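Local coordinates for protein putidaredoxin reductase (Pseudomonas putida, PDB 1Q1R) that probably carries electrons from NADH through its bound FAD to the iron-sulfur protein putidaredoxin, serving the cytochrome P450cam monooxygenase system, at residues A[12-17]-A[62-67]; A[43-48]-A[132-137]; A[50-55]-A[141-146]. All coordinates share one frame; numbering follows the deposited sequence.

Interaction 1 (A[12-17]-A[62-67]); sequences TGLAGV and LYLRTP. With FAD (flavin-adenine dinucleotide), chain C.
L64 packs against L14 and V17 in a small apolar contact at the start of helix 14-25, where a loop leans on the Rossmann-type FAD-binding turn. This turn follows strand 6-10, the central strand of the five-stranded parallel sheet, and G13 and G16 fit a GxGxxG pattern. The turn presents one side to the cofactor and another to the 62-67 loop. On the cofactor side, A15 N donates to FAD O1P at 3.0 Å with an N-H...O angle of 158°, so one amide of the first helical turn grips the pyrophosphate. The helix dipole probably eases the negative charge there. G13, the N-cap residue, runs past the ester oxygen that links the adenosine ribose to its phosphate, with CA 3.4 Å from FAD O5B. A CB on G13 would fall about 2.1 Å from that oxygen, a clash consistent with glycine at this position.

On the loop side, one methyl does most of the work. L64 CD1 sits 3.8 Å from L14 CA and meets all three side-chain carbons of V17, approaching close over the backbone of the first helical turn. The other branch, CD2, meets L14 CD1 at 4.1 Å, the two leucine side chains crossing at about a right angle. L14 CB lies 3.6 Å from FAD O4', and with CG anti to the backbone N (chi1 177°) the branch carries CD1 to the loop side; V302, A305 and L306 of helix 302-316 also touch this side chain. R65 adds a lighter touch: its side chain and that of V17 run past each other in opposite directions, R65 CG coming 4.2 Å from V17 CG1.

Interaction 2 (A[43-48]-A[132-137]); sequences HHLPPL and YLRTLE. With FAD (flavin-adenine dinucleotide), chain C.
L48 carries much of a largely apolar contact, pressing on L133 and L136 where the 43-48 loop crosses the start of helix 136-144. Its CD2 meets L136 CD1 at 4.1 Å, the two side chains at about a right angle, while its CD1 lies 3.9 Å from T135 O. On the other flank L133, with CG anti to the backbone N (chi1 175°), brings CD2 to 3.6 Å from L48 O, a buried carbonyl oxygen with no polar partner in the model. The H43 ring leans obliquely on L136 CB. L45 CD2 rests over one face of the R134 guanidinium, and L45 CB makes a close packing contact, 3.2 Å from FAD O2'. At the flavin, L48 CB and L133 CG both touch methyl C7M, L133 CG at 3.8 Å.

The polar interactions converge on the cofactor. R134 NH2 donates to FAD O1A at 3.0 Å, and NE adds a weak bond to the same oxygen, which lies at the edge of the guanidinium near its plane. NH2 also forms a salt bridge with D284, itself hydrogen-bonded to FAD; this second anion would help fix the guanidinium's rotation.

T135 is the N-cap of helix 136-144, its OG1 bonded to D138 N. Within the fold, L133 follows edge strand 130-132 of a parallel sheet and tucks against A139 and I142 of that helix, while R134 touches P114 of strand 112-114.

Interaction 3 (A[50-55]-A[141-146]); sequences KAYLAG and CIRRQL. With FAD (flavin-adenine dinucleotide), chain C.
The type I beta turn from Y52 to G55 lies against the last turn of helix 136-144, with CA of L53 just 5.5 Å from CA of R143. The R143 side chain, folded back by bends at chi2 and at chi3 (-87°), brings its guanidinium over one face of the Y52 ring in a cation-pi contact, CZ 4.0 Å from the ring centroid. The planes are 62° apart, and NH2 is the nitrogen nearest the ring, 3.0 Å from Y52 CZ. That same NH2 donates to Y52 O at 2.9 Å, in a bent bond (137°), and NE adds a weak one. Y52 O also accepts the turn-closing G55 N, which comes from the opposite face of the carbonyl plane, so one oxygen ties turn and helix together. A leucine in place of R143 would probably leave the Y52 face without its cation and Y52 O with only the turn's own G55 N.

The apolar part belongs to L53: its CD1 meets I142 CG2 at 3.8 Å and its CG meets L146 CD1, also at 3.8 Å. Y52 OH is hydrogen-bonded to E140 of the same helix. At the start of the 50-55 segment, K50 NZ donates to FAD O4 at 2.8 Å and forms a salt bridge with E163. The loop thus runs from the flavin's pyrimidine edge to helix 136-144, beside the parallel sheet holding strands 130-132 and 241-244, as suits a glutathione reductase fold.

The long loop between strand 31-35 and helix 67-72 supplies a segment to every contact: 43-48 to interaction 2, 50-55 to interaction 3 and 62-67 to interaction 1. Along the chain the order is 12-17, 43-48, 50-55, 62-67, 132-137, 141-146, so the contacts cross. Between centres, interactions 1 and 2 are about 12 Å apart, 2 and 3 about 10 Å, and 1 and 3 about 20 Å. Probable hydrogen bonds between H44 N and L62 O and between Y52 N and P47 O tie the loop's pieces together. Interactions 2 and 3 share helix 136-144, whereas interaction 1 uses helix 14-25. The loop thereby joins helices that follow strands of two different parallel sheets around one FAD.

Interaction 1 (A[12-17]-A[62-67])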
# COMPACT_ATOMS: atom_id res chain seq x y z
N THR A 12 6.90 5.99 -12.15
CA THR A 12 7.10 7.25 -11.45
C THR A 12 6.26 7.38 -10.19
O THR A 12 5.78 8.47 -9.86
CB THR A 12 6.83 8.44 -12.38
OG1 THR A 12 5.46 8.41 -12.80
CG2 THR A 12 7.73 8.37 -13.61
N GLY A 13 6.05 6.26 -9.50
CA GLY A 13 5.32 6.29 -8.25
C GLY A 13 6.38 6.56 -7.19
O GLY A 13 7.52 6.86 -7.54
N LEU A 14 6.01 6.47 -5.92
CA LEU A 14 6.96 6.72 -4.83
C LEU A 14 8.24 5.88 -4.94
O LEU A 14 9.34 6.39 -4.75
CB LEU A 14 6.30 6.45 -3.48
CG LEU A 14 7.19 6.59 -2.23
CD1 LEU A 14 7.68 8.02 -2.07
CD2 LEU A 14 6.38 6.17 -1.01
N ALA A 15 8.07 4.60 -5.24
CA ALA A 15 9.22 3.69 -5.36
C ALA A 15 10.23 4.18 -6.38
O ALA A 15 11.42 4.31 -6.07
CB ALA A 15 8.74 2.29 -5.71
N GLY A 16 9.77 4.45 -7.60
CA GLY A 16 10.67 4.92 -8.64
C GLY A 16 11.33 6.25 -8.34
O GLY A 16 12.55 6.39 -8.49
N VAL A 17 10.53 7.22 -7.93
CA VAL A 17 11.04 8.56 -7.61
C VAL A 17 12.06 8.54 -6.47
O VAL A 17 13.06 9.25 -6.52
CB VAL A 17 9.87 9.52 -7.26
CG1 VAL A 17 10.41 10.83 -6.71
CG2 VAL A 17 9.02 9.78 -8.51
N LEU A 62 0.57 17.57 -2.67
CA LEU A 62 0.72 16.16 -3.05
C LEU A 62 2.04 15.79 -3.74
O LEU A 62 2.43 14.62 -3.73
CB LEU A 62 -0.44 15.74 -3.97
CG LEU A 62 -1.88 15.82 -3.46
CD1 LEU A 62 -2.82 15.39 -4.58
CD2 LEU A 62 -2.07 14.94 -2.24
N TYR A 63 2.71 16.76 -4.35
CA TYR A 63 3.97 16.48 -5.05
C TYR A 63 4.99 15.75 -4.18
O TYR A 63 5.23 16.14 -3.04
CB TYR A 63 4.60 17.78 -5.56
CG TYR A 63 3.76 18.59 -6.53
CD1 TYR A 63 4.04 19.94 -6.76
CD2 TYR A 63 2.69 18.02 -7.23
CE1 TYR A 63 3.28 20.71 -7.65
CE2 TYR A 63 1.93 18.77 -8.13
CZ TYR A 63 2.23 20.12 -8.33
OH TYR A 63 1.47 20.87 -9.21
N LEU A 64 5.59 14.69 -4.73
CA LEU A 64 6.61 13.95 -4.01
C LEU A 64 7.82 14.87 -3.88
O LEU A 64 8.47 14.94 -2.84
CB LEU A 64 7.00 12.68 -4.78
CG LEU A 64 5.94 11.58 -4.91
CD1 LEU A 64 6.55 10.37 -5.61
CD2 LEU A 64 5.44 11.18 -3.52
N ARG A 65 8.10 15.58 -4.97
CA ARG A 65 9.20 16.55 -5.05
C ARG A 65 8.71 17.69 -5.95
O ARG A 65 7.93 17.45 -6.87
CB ARG A 65 10.43 15.93 -5.71
CG ARG A 65 10.91 14.66 -5.07
CD ARG A 65 11.72 14.92 -3.82
NE ARG A 65 12.14 13.66 -3.23
CZ ARG A 65 13.29 13.47 -2.58
NH1 ARG A 65 14.15 14.48 -2.45
NH2 ARG A 65 13.58 12.27 -2.09
N THR A 66 9.15 18.91 -5.68
CA THR A 66 8.73 20.04 -6.52
C THR A 66 9.24 19.79 -7.93
O THR A 66 10.24 19.09 -8.11
CB THR A 66 9.31 21.38 -6.02
OG1 THR A 66 10.75 21.31 -6.03
CG2 THR A 66 8.83 21.68 -4.61
N PRO A 67 8.57 20.35 -8.94
CA PRO A 67 8.98 20.16 -10.34
C PRO A 67 10.42 20.59 -10.62
O PRO A 67 11.11 19.97 -11.44
CB PRO A 67 7.96 20.99 -11.11
CG PRO A 67 6.73 20.86 -10.27
CD PRO A 67 7.28 21.05 -8.87
PA FAD C . 2.79 2.82 -7.92
O1A FAD C . 1.70 2.02 -8.53
O2A FAD C . 2.43 3.95 -7.04
O5B FAD C . 3.74 3.39 -9.08
C5B FAD C . 4.06 2.62 -10.24
C4B FAD C . 3.96 3.53 -11.48
O4B FAD C . 4.64 2.89 -12.62
C3B FAD C . 2.50 3.71 -11.91
O3B FAD C . 2.31 5.05 -12.39
C2B FAD C . 2.36 2.75 -13.07
O2B FAD C . 1.34 3.19 -13.97
C1B FAD C . 3.72 2.88 -13.73
N9A FAD C . 4.02 1.81 -14.72
C8A FAD C . 3.78 0.50 -14.59
N7A FAD C . 4.17 -0.13 -15.70
C5A FAD C . 4.67 0.78 -16.53
C6A FAD C . 5.21 0.72 -17.82
N6A FAD C . 5.31 -0.44 -18.46
N1A FAD C . 5.64 1.87 -18.41
C2A FAD C . 5.54 3.05 -17.78
N3A FAD C . 5.02 3.12 -16.55
C4A FAD C . 4.58 2.01 -15.91
N1 FAD C . 0.68 3.00 2.14
C2 FAD C . 0.99 3.26 3.48
O2 FAD C . 2.04 2.84 3.97
N3 FAD C . 0.09 4.02 4.26
C4 FAD C . -1.10 4.52 3.69
O4 FAD C . -1.85 5.22 4.36
C4X FAD C . -1.40 4.25 2.34
N5 FAD C . -2.53 4.77 1.76
C5X FAD C . -2.81 4.59 0.44
C6 FAD C . -3.97 5.17 -0.12
C7 FAD C . -4.26 5.00 -1.50
C7M FAD C . -5.54 5.61 -2.08
C8 FAD C . -3.37 4.26 -2.32
C8M FAD C . -3.63 4.08 -3.82
C9 FAD C . -2.22 3.68 -1.75
C9A FAD C . -1.94 3.84 -0.38
N10 FAD C . -0.77 3.28 0.20
C10 FAD C . -0.50 3.49 1.57
C1' FAD C . 0.17 2.45 -0.62
C2' FAD C . 1.40 3.26 -1.01
O2' FAD C . 0.99 4.53 -1.53
C3' FAD C . 2.26 2.51 -2.05
O3' FAD C . 2.57 1.21 -1.54
C4' FAD C . 3.55 3.28 -2.35
O4' FAD C . 3.23 4.58 -2.85
C5' FAD C . 4.43 2.56 -3.38
O5' FAD C . 3.86 2.60 -4.70
P FAD C . 4.79 2.16 -5.96
O1P FAD C . 5.59 3.33 -6.37
O2P FAD C . 5.51 0.93 -5.58
O3P FAD C . 3.72 1.76 -7.11

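Interaction 2 (A[43-48]-A[132-137])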
# COMPACT_ATOMS: atom_id res chain seq x y z
N HIS A 43 3.27 12.16 -7.28
CA HIS A 43 2.63 12.61 -6.04
C HIS A 43 2.40 11.48 -5.03
O HIS A 43 2.39 10.31 -5.39
CB HIS A 43 1.27 13.22 -6.37
CG HIS A 43 0.31 12.23 -6.96
ND1 HIS A 43 0.26 11.96 -8.31
CD2 HIS A 43 -0.56 11.38 -6.37
CE1 HIS A 43 -0.61 10.98 -8.53
NE2 HIS A 43 -1.12 10.61 -7.37
N HIS A 44 2.19 11.87 -3.78
CA HIS A 44 1.92 10.93 -2.69
C HIS A 44 0.57 10.28 -2.95
O HIS A 44 -0.32 10.88 -3.56
CB HIS A 44 1.85 11.66 -1.35
CG HIS A 44 3.15 12.27 -0.91
ND1 HIS A 44 4.16 11.53 -0.34
CD2 HIS A 44 3.60 13.54 -0.97
CE1 HIS A 44 5.18 12.32 -0.07
NE2 HIS A 44 4.87 13.55 -0.43
N LEU A 45 0.40 9.05 -2.47
CA LEU A 45 -0.85 8.32 -2.63
C LEU A 45 -1.74 8.33 -1.38
O LEU A 45 -2.95 8.49 -1.48
CB LEU A 45 -0.57 6.86 -3.02
CG LEU A 45 -0.81 6.45 -4.47
CD1 LEU A 45 -0.46 7.58 -5.42
CD2 LEU A 45 -0.01 5.18 -4.78
N PRO A 46 -1.14 8.17 -0.18
CA PRO A 46 -1.92 8.16 1.06
C PRO A 46 -2.99 9.24 1.23
O PRO A 46 -4.08 8.96 1.71
CB PRO A 46 -0.85 8.21 2.15
CG PRO A 46 0.26 7.41 1.53
CD PRO A 46 0.29 7.94 0.11
N PRO A 47 -2.69 10.49 0.83
CA PRO A 47 -3.68 11.55 0.98
C PRO A 47 -4.95 11.32 0.15
O PRO A 47 -5.99 11.90 0.44
CB PRO A 47 -2.93 12.81 0.52
CG PRO A 47 -1.50 12.49 0.83
CD PRO A 47 -1.39 11.04 0.39
N LEU A 48 -4.84 10.49 -0.89
CA LEU A 48 -5.97 10.22 -1.78
C LEU A 48 -7.18 9.52 -1.16
O LEU A 48 -8.25 9.46 -1.79
CB LEU A 48 -5.50 9.47 -3.03
CG LEU A 48 -4.38 10.14 -3.83
CD1 LEU A 48 -4.18 9.40 -5.13
CD2 LEU A 48 -4.71 11.60 -4.10
N TYR A 132 -12.45 3.08 -9.24
CA TYR A 132 -11.51 2.36 -8.40
C TYR A 132 -10.70 3.54 -7.85
O TYR A 132 -10.83 4.66 -8.37
CB TYR A 132 -10.60 1.45 -9.24
CG TYR A 132 -11.34 0.30 -9.87
CD1 TYR A 132 -11.94 0.43 -11.13
CD2 TYR A 132 -11.48 -0.92 -9.20
CE1 TYR A 132 -12.68 -0.62 -11.69
CE2 TYR A 132 -12.21 -1.97 -9.75
CZ TYR A 132 -12.81 -1.81 -10.99
OH TYR A 132 -13.54 -2.85 -11.53
N LEU A 133 -9.87 3.33 -6.84
CA LEU A 133 -9.09 4.44 -6.30
C LEU A 133 -7.60 4.14 -6.26
O LEU A 133 -7.12 3.43 -5.39
CB LEU A 133 -9.57 4.81 -4.89
CG LEU A 133 -8.78 5.89 -4.14
CD1 LEU A 133 -8.68 7.17 -4.97
CD2 LEU A 133 -9.46 6.18 -2.80
N ARG A 134 -6.86 4.70 -7.22
CA ARG A 134 -5.42 4.49 -7.29
C ARG A 134 -4.72 5.72 -7.86
O ARG A 134 -3.63 6.08 -7.41
CB ARG A 134 -5.11 3.26 -8.15
CG ARG A 134 -3.99 2.34 -7.62
CD ARG A 134 -2.66 3.05 -7.51
NE ARG A 134 -1.50 2.16 -7.44
CZ ARG A 134 -1.18 1.38 -6.41
NH1 ARG A 134 -1.93 1.34 -5.32
NH2 ARG A 134 -0.06 0.67 -6.45
N THR A 135 -5.34 6.38 -8.84
CA THR A 135 -4.72 7.55 -9.46
C THR A 135 -5.28 8.88 -8.96
O THR A 135 -6.34 8.92 -8.33
CB THR A 135 -4.91 7.54 -10.99
OG1 THR A 135 -6.29 7.77 -11.30
CG2 THR A 135 -4.47 6.20 -11.57
N LEU A 136 -4.57 9.96 -9.24
CA LEU A 136 -5.02 11.28 -8.83
C LEU A 136 -6.35 11.54 -9.53
O LEU A 136 -7.26 12.12 -8.94
CB LEU A 136 -3.99 12.34 -9.23
CG LEU A 136 -4.35 13.79 -8.90
CD1 LEU A 136 -4.61 13.94 -7.41
CD2 LEU A 136 -3.20 14.71 -9.35
N GLU A 137 -6.46 11.11 -10.78
CA GLU A 137 -7.68 11.29 -11.54
C GLU A 137 -8.83 10.58 -10.82
O GLU A 137 -9.91 11.16 -10.66
CB GLU A 137 -7.53 10.74 -12.97
CG GLU A 137 -8.79 10.87 -13.81
CD GLU A 137 -8.65 10.25 -15.19
OE1 GLU A 137 -7.71 10.63 -15.93
OE2 GLU A 137 -9.48 9.38 -15.54
PA FAD C . 2.79 2.82 -7.92
O1A FAD C . 1.70 2.02 -8.53
O2A FAD C . 2.43 3.95 -7.04
O5B FAD C . 3.74 3.39 -9.08
C5B FAD C . 4.06 2.62 -10.24
C4B FAD C . 3.96 3.53 -11.48
O4B FAD C . 4.64 2.89 -12.62
C3B FAD C . 2.50 3.71 -11.91
O3B FAD C . 2.31 5.05 -12.39
C2B FAD C . 2.36 2.75 -13.07
O2B FAD C . 1.34 3.19 -13.97
C1B FAD C . 3.72 2.88 -13.73
N9A FAD C . 4.02 1.81 -14.72
C8A FAD C . 3.78 0.50 -14.59
N7A FAD C . 4.17 -0.13 -15.70
C5A FAD C . 4.67 0.78 -16.53
C6A FAD C . 5.21 0.72 -17.82
N6A FAD C . 5.31 -0.44 -18.46
N1A FAD C . 5.64 1.87 -18.41
C2A FAD C . 5.54 3.05 -17.78
N3A FAD C . 5.02 3.12 -16.55
C4A FAD C . 4.58 2.01 -15.91
N1 FAD C . 0.68 3.00 2.14
C2 FAD C . 0.99 3.26 3.48
O2 FAD C . 2.04 2.84 3.97
N3 FAD C . 0.09 4.02 4.26
C4 FAD C . -1.10 4.52 3.69
O4 FAD C . -1.85 5.22 4.36
C4X FAD C . -1.40 4.25 2.34
N5 FAD C . -2.53 4.77 1.76
C5X FAD C . -2.81 4.59 0.44
C6 FAD C . -3.97 5.17 -0.12
C7 FAD C . -4.26 5.00 -1.50
C7M FAD C . -5.54 5.61 -2.08
C8 FAD C . -3.37 4.26 -2.32
C8M FAD C . -3.63 4.08 -3.82
C9 FAD C . -2.22 3.68 -1.75
C9A FAD C . -1.94 3.84 -0.38
N10 FAD C . -0.77 3.28 0.20
C10 FAD C . -0.50 3.49 1.57
C1' FAD C . 0.17 2.45 -0.62
C2' FAD C . 1.40 3.26 -1.01
O2' FAD C . 0.99 4.53 -1.53
C3' FAD C . 2.26 2.51 -2.05
O3' FAD C . 2.57 1.21 -1.54
C4' FAD C . 3.55 3.28 -2.35
O4' FAD C . 3.23 4.58 -2.85
C5' FAD C . 4.43 2.56 -3.38
O5' FAD C . 3.86 2.60 -4.70
P FAD C . 4.79 2.16 -5.96
O1P FAD C . 5.59 3.33 -6.37
O2P FAD C . 5.51 0.93 -5.58
O3P FAD C . 3.72 1.76 -7.11

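Interaction 3 (A[50-55]-A[141-146])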
# COMPACT_ATOMS: atom_id res chain seq x y z
N LYS A 50 -7.55 10.10 2.24
CA LYS A 50 -7.53 10.86 3.48
C LYS A 50 -7.84 12.35 3.30
O LYS A 50 -8.92 12.71 2.81
CB LYS A 50 -6.18 10.66 4.18
CG LYS A 50 -5.84 9.18 4.42
CD LYS A 50 -4.44 8.99 5.00
CE LYS A 50 -4.10 7.51 5.15
NZ LYS A 50 -4.08 6.79 3.84
N ALA A 51 -6.90 13.22 3.66
CA ALA A 51 -7.10 14.67 3.58
C ALA A 51 -7.38 15.24 2.18
O ALA A 51 -8.15 16.20 2.04
CB ALA A 51 -5.91 15.41 4.21
N TYR A 52 -6.76 14.68 1.15
CA TYR A 52 -7.01 15.19 -0.19
C TYR A 52 -8.42 14.78 -0.62
O TYR A 52 -9.17 15.58 -1.18
CB TYR A 52 -5.99 14.67 -1.20
CG TYR A 52 -6.03 15.45 -2.50
CD1 TYR A 52 -5.61 16.79 -2.54
CD2 TYR A 52 -6.52 14.89 -3.67
CE1 TYR A 52 -5.69 17.54 -3.71
CE2 TYR A 52 -6.60 15.64 -4.86
CZ TYR A 52 -6.18 16.96 -4.86
OH TYR A 52 -6.25 17.71 -6.02
N LEU A 53 -8.78 13.52 -0.36
CA LEU A 53 -10.11 13.05 -0.71
C LEU A 53 -11.13 13.88 0.06
O LEU A 53 -12.26 14.08 -0.40
CB LEU A 53 -10.28 11.56 -0.36
CG LEU A 53 -11.58 10.91 -0.83
CD1 LEU A 53 -11.65 10.93 -2.35
CD2 LEU A 53 -11.66 9.47 -0.32
N ALA A 54 -10.74 14.38 1.23
CA ALA A 54 -11.64 15.20 2.03
C ALA A 54 -11.69 16.65 1.50
O ALA A 54 -12.48 17.46 1.99
CB ALA A 54 -11.20 15.20 3.50
N GLY A 55 -10.84 16.96 0.52
CA GLY A 55 -10.79 18.30 -0.05
C GLY A 55 -10.15 19.33 0.87
O GLY A 55 -10.39 20.54 0.73
N CYS A 141 -12.12 12.56 -9.26
CA CYS A 141 -13.44 12.19 -9.80
C CYS A 141 -14.35 11.78 -8.64
O CYS A 141 -15.52 12.15 -8.57
CB CYS A 141 -13.30 11.02 -10.78
SG CYS A 141 -14.88 10.31 -11.36
N ILE A 142 -13.80 11.00 -7.71
CA ILE A 142 -14.57 10.57 -6.55
C ILE A 142 -14.88 11.76 -5.63
O ILE A 142 -16.04 11.96 -5.24
CB ILE A 142 -13.80 9.50 -5.74
CG1 ILE A 142 -13.80 8.16 -6.49
CG2 ILE A 142 -14.44 9.34 -4.35
CD1 ILE A 142 -12.75 7.18 -6.00
N ARG A 143 -13.87 12.55 -5.29
CA ARG A 143 -14.10 13.68 -4.40
C ARG A 143 -15.21 14.62 -4.88
O ARG A 143 -16.01 15.09 -4.08
CB ARG A 143 -12.83 14.50 -4.19
CG ARG A 143 -13.09 15.76 -3.36
CD ARG A 143 -12.35 16.95 -3.92
NE ARG A 143 -11.01 17.02 -3.38
CZ ARG A 143 -9.92 17.34 -4.09
NH1 ARG A 143 -10.01 17.60 -5.40
NH2 ARG A 143 -8.76 17.39 -3.47
N ARG A 144 -15.23 14.91 -6.18
CA ARG A 144 -16.26 15.79 -6.73
C ARG A 144 -17.65 15.24 -6.46
O ARG A 144 -18.62 15.99 -6.40
CB ARG A 144 -16.08 15.97 -8.25
CG ARG A 144 -14.86 16.80 -8.66
CD ARG A 144 -14.91 17.17 -10.15
NE ARG A 144 -14.93 16.00 -11.02
CZ ARG A 144 -13.84 15.39 -11.48
NH1 ARG A 144 -12.63 15.83 -11.16
NH2 ARG A 144 -13.96 14.32 -12.26
N GLN A 145 -17.74 13.93 -6.29
CA GLN A 145 -19.02 13.28 -6.05
C GLN A 145 -19.30 12.91 -4.59
O GLN A 145 -20.28 12.21 -4.32
CB GLN A 145 -19.14 12.05 -6.94
CG GLN A 145 -18.98 12.39 -8.42
CD GLN A 145 -19.05 11.19 -9.33
OE1 GLN A 145 -20.12 10.62 -9.56
NE2 GLN A 145 -17.89 10.79 -9.86
N LEU A 146 -18.46 13.35 -3.67
CA LEU A 146 -18.71 13.04 -2.26
C LEU A 146 -19.70 14.09 -1.78
O LEU A 146 -19.34 15.07 -1.14
CB LEU A 146 -17.41 13.10 -1.45
CG LEU A 146 -16.40 11.99 -1.77
CD1 LEU A 146 -15.20 12.13 -0.85
CD2 LEU A 146 -17.05 10.62 -1.59
PA FAD C . 2.79 2.82 -7.92
O1A FAD C . 1.70 2.02 -8.53
O2A FAD C . 2.43 3.95 -7.04
O5B FAD C . 3.74 3.39 -9.08
C5B FAD C . 4.06 2.62 -10.24
C4B FAD C . 3.96 3.53 -11.48
O4B FAD C . 4.64 2.89 -12.62
C3B FAD C . 2.50 3.71 -11.91
O3B FAD C . 2.31 5.05 -12.39
C2B FAD C . 2.36 2.75 -13.07
O2B FAD C . 1.34 3.19 -13.97
C1B FAD C . 3.72 2.88 -13.73
N9A FAD C . 4.02 1.81 -14.72
C8A FAD C . 3.78 0.50 -14.59
N7A FAD C . 4.17 -0.13 -15.70
C5A FAD C . 4.67 0.78 -16.53
C6A FAD C . 5.21 0.72 -17.82
N6A FAD C . 5.31 -0.44 -18.46
N1A FAD C . 5.64 1.87 -18.41
C2A FAD C . 5.54 3.05 -17.78
N3A FAD C . 5.02 3.12 -16.55
C4A FAD C . 4.58 2.01 -15.91
N1 FAD C . 0.68 3.00 2.14
C2 FAD C . 0.99 3.26 3.48
O2 FAD C . 2.04 2.84 3.97
N3 FAD C . 0.09 4.02 4.26
C4 FAD C . -1.10 4.52 3.69
O4 FAD C . -1.85 5.22 4.36
C4X FAD C . -1.40 4.25 2.34
N5 FAD C . -2.53 4.77 1.76
C5X FAD C . -2.81 4.59 0.44
C6 FAD C . -3.97 5.17 -0.12
C7 FAD C . -4.26 5.00 -1.50
C7M FAD C . -5.54 5.61 -2.08
C8 FAD C . -3.37 4.26 -2.32
C8M FAD C . -3.63 4.08 -3.82
C9 FAD C . -2.22 3.68 -1.75
C9A FAD C . -1.94 3.84 -0.38
N10 FAD C . -0.77 3.28 0.20
C10 FAD C . -0.50 3.49 1.57
C1' FAD C . 0.17 2.45 -0.62
C2' FAD C . 1.40 3.26 -1.01
O2' FAD C . 0.99 4.53 -1.53
C3' FAD C . 2.26 2.51 -2.05
O3' FAD C . 2.57 1.21 -1.54
C4' FAD C . 3.55 3.28 -2.35
O4' FAD C . 3.23 4.58 -2.85
C5' FAD C . 4.43 2.56 -3.38
O5' FAD C . 3.86 2.60 -4.70
P FAD C . 4.79 2.16 -5.96
O1P FAD C . 5.59 3.33 -6.37
O2P FAD C . 5.51 0.93 -5.58
O3P FAD C . 3.72 1.76 -7.11